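PDB 5H5Z: MHC class I antigen from Ctenopharyngodon idella, which probably presents peptides to T cells at the cell surface, holding them in a groove as a complex with beta-2 microglobulin. Local coordinates for residues Ser75-Ile78 / Val79-Phe83; Ile161-Leu164 / Lys165-Ala169. All blocks are in the same frame, centred on the assembly; numbering follows the deposited sequence.

Contact 1 (Ser75-Ile78 / Val79-Phe83)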
ATOM      1  N   SER A  75       1.518   7.025 -25.383  1.00 34.12           N
ATOM      2  CA  SER A  75       2.831   6.647 -24.873  1.00 33.18           C
ATOM      3  C   SER A  75       3.063   5.138 -24.905  1.00 30.29           C
ATOM      4  O   SER A  75       4.085   4.684 -25.417  1.00 33.30           O
ATOM      5  CB  SER A  75       3.037   7.182 -23.454  1.00 29.87           C
ATOM      6  OG  SER A  75       3.164   8.595 -23.463  1.00 29.03           O
ATOM      7  N   ILE A  76       2.113   4.367 -24.375  1.00 30.65           N
ATOM      8  CA  ILE A  76       2.254   2.907 -24.329  1.00 32.41           C
ATOM      9  C   ILE A  76       2.340   2.303 -25.738  1.00 35.28           C
ATOM     10  O   ILE A  76       3.065   1.334 -25.955  1.00 37.74           O
ATOM     11  CB  ILE A  76       1.171   2.220 -23.453  1.00 33.64           C
ATOM     12  CG1 ILE A  76       1.597   0.790 -23.086  1.00 33.57           C
ATOM     13  CG2 ILE A  76      -0.200   2.255 -24.121  1.00 34.26           C
ATOM     14  CD1 ILE A  76       0.816   0.182 -21.938  1.00 33.20           C
ATOM     15  N   GLN A  77       1.625   2.896 -26.692  1.00 34.91           N
ATOM     16  CA  GLN A  77       1.691   2.462 -28.089  1.00 37.92           C
ATOM     17  C   GLN A  77       3.119   2.569 -28.624  1.00 37.37           C
ATOM     18  O   GLN A  77       3.616   1.651 -29.271  1.00 39.88           O
ATOM     19  CB  GLN A  77       0.732   3.282 -28.957  1.00 46.94           C
ATOM     20  CG  GLN A  77       0.262   2.564 -30.215  1.00 59.60           C
ATOM     21  CD  GLN A  77      -0.644   1.380 -29.921  1.00 73.71           C
ATOM     22  OE1 GLN A  77      -1.170   1.238 -28.809  1.00 77.65           O
ATOM     23  NE2 GLN A  77      -0.835   0.522 -30.922  1.00 94.09           N
ATOM     24  N   ILE A  78       3.766   3.689 -28.317  1.00 38.68           N
ATOM     25  CA  ILE A  78       5.131   3.986 -28.754  1.00 42.42           C
ATOM     26  C   ILE A  78       6.171   3.015 -28.171  1.00 42.84           C
ATOM     27  O   ILE A  78       6.979   2.450 -28.912  1.00 40.93           O
ATOM     28  CB  ILE A  78       5.491   5.466 -28.449  1.00 46.38           C
ATOM     29  CG1 ILE A  78       4.745   6.396 -29.413  1.00 45.95           C
ATOM     30  CG2 ILE A  78       6.995   5.708 -28.521  1.00 43.35           C
ATOM     31  CD1 ILE A  78       4.779   7.861 -29.030  1.00 44.86           C
ATOM     32  N   VAL A  79       6.139   2.815 -26.856  1.00 34.94           N
ATOM     33  CA  VAL A  79       7.127   1.965 -26.180  1.00 33.59           C
ATOM     34  C   VAL A  79       7.013   0.483 -26.581  1.00 33.85           C
ATOM     35  O   VAL A  79       8.033  -0.179 -26.794  1.00 37.52           O
ATOM     36  CB  VAL A  79       7.137   2.194 -24.638  1.00 35.15           C
ATOM     37  CG1 VAL A  79       5.763   1.975 -24.027  1.00 39.09           C
ATOM     38  CG2 VAL A  79       8.198   1.349 -23.943  1.00 31.41           C
ATOM     39  N   MET A  80       5.781  -0.019 -26.718  1.00 36.06           N
ATOM     40  CA  MET A  80       5.536  -1.410 -27.152  1.00 35.84           C
ATOM     41  C   MET A  80       6.200  -1.706 -28.494  1.00 43.02           C
ATOM     42  O   MET A  80       6.835  -2.757 -28.675  1.00 44.08           O
ATOM     43  CB  MET A  80       4.030  -1.717 -27.247  1.00 38.75           C
ATOM     44  CG  MET A  80       3.263  -1.651 -25.931  1.00 39.79           C
ATOM     45  SD  MET A  80       1.557  -2.249 -26.029  1.00 45.23           S
ATOM     46  CE  MET A  80       0.782  -1.012 -27.069  1.00 54.79           C
ATOM     47  N   GLU A  81       6.051  -0.767 -29.426  1.00 40.74           N
ATOM     48  CA  GLU A  81       6.645  -0.869 -30.754  1.00 47.64           C
ATOM     49  C   GLU A  81       8.170  -0.911 -30.683  1.00 43.95           C
ATOM     50  O   GLU A  81       8.809  -1.627 -31.452  1.00 44.75           O
ATOM     51  CB  GLU A  81       6.177   0.291 -31.638  1.00 51.15           C
ATOM     52  CG  GLU A  81       4.727   0.171 -32.093  1.00 61.96           C
ATOM     53  CD  GLU A  81       4.116   1.497 -32.520  1.00 72.87           C
ATOM     54  OE1 GLU A  81       4.747   2.560 -32.319  1.00 78.18           O
ATOM     55  OE2 GLU A  81       2.987   1.478 -33.056  1.00 76.98           O
ATOM     56  N   ARG A  82       8.741  -0.159 -29.746  1.00 41.69           N
ATOM     57  CA  ARG A  82      10.192  -0.100 -29.579  1.00 38.62           C
ATOM     58  C   ARG A  82      10.786  -1.389 -29.006  1.00 39.35           C
ATOM     59  O   ARG A  82      11.936  -1.732 -29.304  1.00 45.50           O
ATOM     60  CB  ARG A  82      10.594   1.143 -28.776  1.00 40.44           C
ATOM     61  CG  ARG A  82      10.855   2.334 -29.687  1.00 42.63           C
ATOM     62  CD  ARG A  82      10.261   3.640 -29.183  1.00 41.50           C
ATOM     63  NE  ARG A  82      11.029   4.225 -28.092  1.00 47.00           N
ATOM     64  CZ  ARG A  82      10.969   5.508 -27.725  1.00 45.37           C
ATOM     65  NH1 ARG A  82      11.694   5.938 -26.704  1.00 45.46           N
ATOM     66  NH2 ARG A  82      10.200   6.369 -28.377  1.00 44.35           N
ATOM     67  N   PHE A  83       9.995  -2.116 -28.220  1.00 43.16           N
ATOM     68  CA  PHE A  83      10.394  -3.442 -27.742  1.00 43.17           C
ATOM     69  C   PHE A  83       9.950  -4.566 -28.682  1.00 49.40           C
ATOM     70  O   PHE A  83      10.151  -5.747 -28.380  1.00 48.60           O
ATOM     71  CB  PHE A  83       9.868  -3.697 -26.328  1.00 42.51           C
ATOM     72  CG  PHE A  83      10.658  -3.009 -25.254  1.00 44.00           C
ATOM     73  CD1 PHE A  83      11.747  -3.641 -24.660  1.00 43.48           C
ATOM     74  CD2 PHE A  83      10.314  -1.729 -24.831  1.00 44.19           C
ATOM     75  CE1 PHE A  83      12.477  -3.008 -23.664  1.00 46.18           C
ATOM     76  CE2 PHE A  83      11.039  -1.092 -23.835  1.00 43.12           C
ATOM     77  CZ  PHE A  83      12.122  -1.730 -23.251  1.00 41.70           C
TER

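Contact 2 (Ile161-Leu164 / Lys165-Ala169)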
ATOM      1  N   ILE A 161       4.092  21.283  -3.641  1.00 18.27           N
ATOM      2  CA  ILE A 161       4.278  21.691  -2.240  1.00 19.97           C
ATOM      3  C   ILE A 161       3.171  22.646  -1.783  1.00 19.36           C
ATOM      4  O   ILE A 161       2.662  22.539  -0.662  1.00 20.93           O
ATOM      5  CB  ILE A 161       5.693  22.294  -2.024  1.00 20.46           C
ATOM      6  CG1 ILE A 161       6.779  21.208  -2.151  1.00 19.50           C
ATOM      7  CG2 ILE A 161       5.804  23.042  -0.700  1.00 21.92           C
ATOM      8  CD1 ILE A 161       6.736  20.119  -1.080  1.00 21.77           C
ATOM      9  N   GLU A 162       2.775  23.564  -2.658  1.00 19.96           N
ATOM     10  CA  GLU A 162       1.697  24.505  -2.329  1.00 19.63           C
ATOM     11  C   GLU A 162       0.403  23.760  -1.985  1.00 19.82           C
ATOM     12  O   GLU A 162      -0.271  24.069  -0.984  1.00 21.84           O
ATOM     13  CB  GLU A 162       1.483  25.491  -3.483  1.00 24.50           C
ATOM     14  CG  GLU A 162       2.636  26.469  -3.671  1.00 25.03           C
ATOM     15  CD  GLU A 162       2.645  27.125  -5.039  1.00 37.38           C
ATOM     16  OE1 GLU A 162       1.581  27.187  -5.695  1.00 46.43           O
ATOM     17  OE2 GLU A 162       3.727  27.587  -5.463  1.00 47.11           O
ATOM     18  N   TRP A 163       0.081  22.757  -2.800  1.00 19.82           N
ATOM     19  CA  TRP A 163      -1.111  21.945  -2.587  1.00 19.29           C
ATOM     20  C   TRP A 163      -0.963  20.996  -1.402  1.00 18.41           C
ATOM     21  O   TRP A 163      -1.911  20.816  -0.638  1.00 18.31           O
ATOM     22  CB  TRP A 163      -1.502  21.199  -3.866  1.00 17.70           C
ATOM     23  CG  TRP A 163      -2.262  22.082  -4.807  1.00 22.38           C
ATOM     24  CD1 TRP A 163      -1.774  22.729  -5.900  1.00 26.81           C
ATOM     25  CD2 TRP A 163      -3.645  22.431  -4.713  1.00 22.49           C
ATOM     26  NE1 TRP A 163      -2.771  23.467  -6.502  1.00 31.43           N
ATOM     27  CE2 TRP A 163      -3.932  23.299  -5.792  1.00 29.15           C
ATOM     28  CE3 TRP A 163      -4.674  22.090  -3.823  1.00 22.73           C
ATOM     29  CZ2 TRP A 163      -5.208  23.830  -6.009  1.00 28.18           C
ATOM     30  CZ3 TRP A 163      -5.945  22.624  -4.038  1.00 27.24           C
ATOM     31  CH2 TRP A 163      -6.198  23.482  -5.125  1.00 27.88           C
ATOM     32  N   LEU A 164       0.217  20.395  -1.246  1.00 17.91           N
ATOM     33  CA  LEU A 164       0.474  19.564  -0.076  1.00 16.82           C
ATOM     34  C   LEU A 164       0.188  20.347   1.210  1.00 16.69           C
ATOM     35  O   LEU A 164      -0.521  19.865   2.095  1.00 18.59           O
ATOM     36  CB  LEU A 164       1.908  19.023  -0.084  1.00 16.16           C
ATOM     37  CG  LEU A 164       2.349  18.254   1.168  1.00 16.73           C
ATOM     38  CD1 LEU A 164       1.435  17.072   1.484  1.00 16.37           C
ATOM     39  CD2 LEU A 164       3.787  17.794   1.020  1.00 18.90           C
ATOM     40  N   LYS A 165       0.713  21.565   1.297  1.00 18.76           N
ATOM     41  CA  LYS A 165       0.450  22.425   2.459  1.00 20.06           C
ATOM     42  C   LYS A 165      -1.055  22.631   2.721  1.00 21.45           C
ATOM     43  O   LYS A 165      -1.505  22.581   3.878  1.00 22.53           O
ATOM     44  CB  LYS A 165       1.188  23.763   2.330  1.00 23.07           C
ATOM     45  CG  LYS A 165       2.699  23.638   2.491  1.00 23.98           C
ATOM     46  CD  LYS A 165       3.418  24.952   2.230  1.00 30.54           C
ATOM     47  CE  LYS A 165       4.916  24.789   2.447  1.00 33.49           C
ATOM     48  NZ  LYS A 165       5.697  25.892   1.829  1.00 38.33           N
ATOM     49  N   LYS A 166      -1.825  22.843   1.655  1.00 21.32           N
ATOM     50  CA  LYS A 166      -3.280  22.964   1.763  1.00 21.75           C
ATOM     51  C   LYS A 166      -3.917  21.679   2.296  1.00 22.82           C
ATOM     52  O   LYS A 166      -4.765  21.736   3.188  1.00 22.68           O
ATOM     53  CB  LYS A 166      -3.915  23.349   0.419  1.00 22.79           C
ATOM     54  CG  LYS A 166      -3.689  24.780  -0.037  1.00 25.48           C
ATOM     55  CD  LYS A 166      -4.150  24.930  -1.483  1.00 30.21           C
ATOM     56  CE  LYS A 166      -4.865  26.245  -1.716  1.00 40.30           C
ATOM     57  NZ  LYS A 166      -6.196  26.293  -1.044  1.00 38.77           N
ATOM     58  N   TYR A 167      -3.500  20.529   1.751  1.00 23.20           N
ATOM     59  CA  TYR A 167      -4.045  19.230   2.158  1.00 19.84           C
ATOM     60  C   TYR A 167      -3.737  18.914   3.616  1.00 18.71           C
ATOM     61  O   TYR A 167      -4.588  18.376   4.333  1.00 21.71           O
ATOM     62  CB  TYR A 167      -3.528  18.093   1.256  1.00 17.15           C
ATOM     63  CG  TYR A 167      -3.865  18.249  -0.219  1.00 19.27           C
ATOM     64  CD1 TYR A 167      -5.037  18.901  -0.630  1.00 19.48           C
ATOM     65  CD2 TYR A 167      -3.022  17.729  -1.202  1.00 17.26           C
ATOM     66  CE1 TYR A 167      -5.349  19.039  -1.974  1.00 21.80           C
ATOM     67  CE2 TYR A 167      -3.324  17.871  -2.559  1.00 18.69           C
ATOM     68  CZ  TYR A 167      -4.489  18.523  -2.934  1.00 20.41           C
ATOM     69  OH  TYR A 167      -4.807  18.662  -4.266  1.00 21.46           O
ATOM     70  N   VAL A 168      -2.524  19.254   4.050  1.00 18.87           N
ATOM     71  CA  VAL A 168      -2.101  19.014   5.433  1.00 20.59           C
ATOM     72  C   VAL A 168      -2.985  19.815   6.392  1.00 24.53           C
ATOM     73  O   VAL A 168      -3.412  19.288   7.417  1.00 24.25           O
ATOM     74  CB  VAL A 168      -0.592  19.287   5.646  1.00 22.47           C
ATOM     75  CG1 VAL A 168      -0.213  19.192   7.122  1.00 23.79           C
ATOM     76  CG2 VAL A 168       0.237  18.291   4.846  1.00 22.10           C
ATOM     77  N   ALA A 169      -3.291  21.065   6.036  1.00 23.51           N
ATOM     78  CA  ALA A 169      -4.213  21.883   6.830  1.00 24.43           C
ATOM     79  C   ALA A 169      -5.642  21.327   6.830  1.00 23.83           C
ATOM     80  O   ALA A 169      -6.282  21.254   7.883  1.00 26.37           O
ATOM     81  CB  ALA A 169      -4.191  23.334   6.364  1.00 25.49           C
TER

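Contact 1 (Ser75-Ile78 / Val79-Phe83)
Ile78 and Arg82, one helical turn apart, lie side by side and point the same way. With chi1 at -73° CG1 of Ile78 stands beside the backbone N and the methyl CG2 opposite it; CG2 comes within 3.3 Å of Arg82 NH2 and meets the guanidinium plane at a slant. Arg82 CD lies 3.9 Å from Ile78 CG2, and bends at chi2 and chi3 turn the charged end toward helix 134-145, where NH1 bonds to Gln135 O and Thr139 OG1. On another flank Met80 slants across Ile76, its CG 4.1 Å from Ile76 CG1. A bend at chi3 (-67°) folds the methionine methyl back, and CE reaches Gln77 OE1 at 3.4 Å. Gln77 and Glu81 also cross, their amide and carboxylate planes almost perpendicular at 83°. Beneath these side chains run the i to i+4 backbone bonds: Val79 N to Ser75 O and Met80 N to Ile76 O are both 3.1 Å and close to straight, whereas Glu81 N to Gln77 O is weak at 3.4 Å. Ser75 OG bonds to Val71 O and to the backbone of the bound peptide, while Ile78 and Val79 pack on apolar peptide side chains. This is the C-terminal end of helix 55-82, lying over the sheet: Ile76 rests on Trp92 of strand 90-100 and Ser13 of strand 3-13, Val79 and Met80 on Tyr114 of strand 106-114.

Contact 2 (Ile161-Leu164 / Lys165-Ala169)
Lys165 runs back past Ile161, its extended chain crossing that side chain at a slant and bringing CE to 3.7 Å from Ile161 CG2. The outer end of the lysine, CE with NZ close behind, makes the contact, over a straight backbone bond from Lys165 N to Ile161 O. Lys166 next lays its CD over one face of the Trp163 six-membered ring, 4.0 Å from the centroid and 24° off the normal, a CH-pi contact. Bends at chi3 and chi4 then turn its ammonium away to a weak bond with Tyr170 OH. Tyr167 meets the same indole obliquely, with the ring planes 38° apart and Tyr167 CE1 3.6 Å from Trp163 CE3. Its CG stands opposite the carbonyl carbon (chi1 -59°), which swings the phenol back over the preceding turn: Trp163 O lies 3.2 Å above one ring face, nearer the rim than the centre, and also accepts the backbone bond from Tyr167 N at 2.9 Å. The buried phenol oxygen is gripped by hydrogen bonds to Tyr57 OH and to the peptide backbone, and the ring meets Phe32. Val168 closes the run by setting CG2 3.8 Å from Leu164 CD1, on the flank facing the sheet; Leu164 rests on Leu5 and Leu100, and Val168 on His3. A tyrosine hydroxyl holding peptide backbone, beside an indole of the same helix, is a hallmark of the A pocket of class I MHC molecules, where the peptide N-terminus is usually bound.

In the fold
Contacts 1 and 2 belong to the two long helical walls of the peptide-binding groove, helix 55-82 and helix 148-170, above the eight-stranded antiparallel floor. Their centres are 36 Å apart and their nearest atoms about 23 Å, so they do not touch; the bound peptide spans the gap and is held by its backbone at both ends. Contact 2 probably marks the end that receives the peptide N-terminus, and contact 1 the end that receives its C-terminus, as in other class I molecules. Strands 3-13 and 90-100 run beneath both contacts and link the two ends of the groove through its floor.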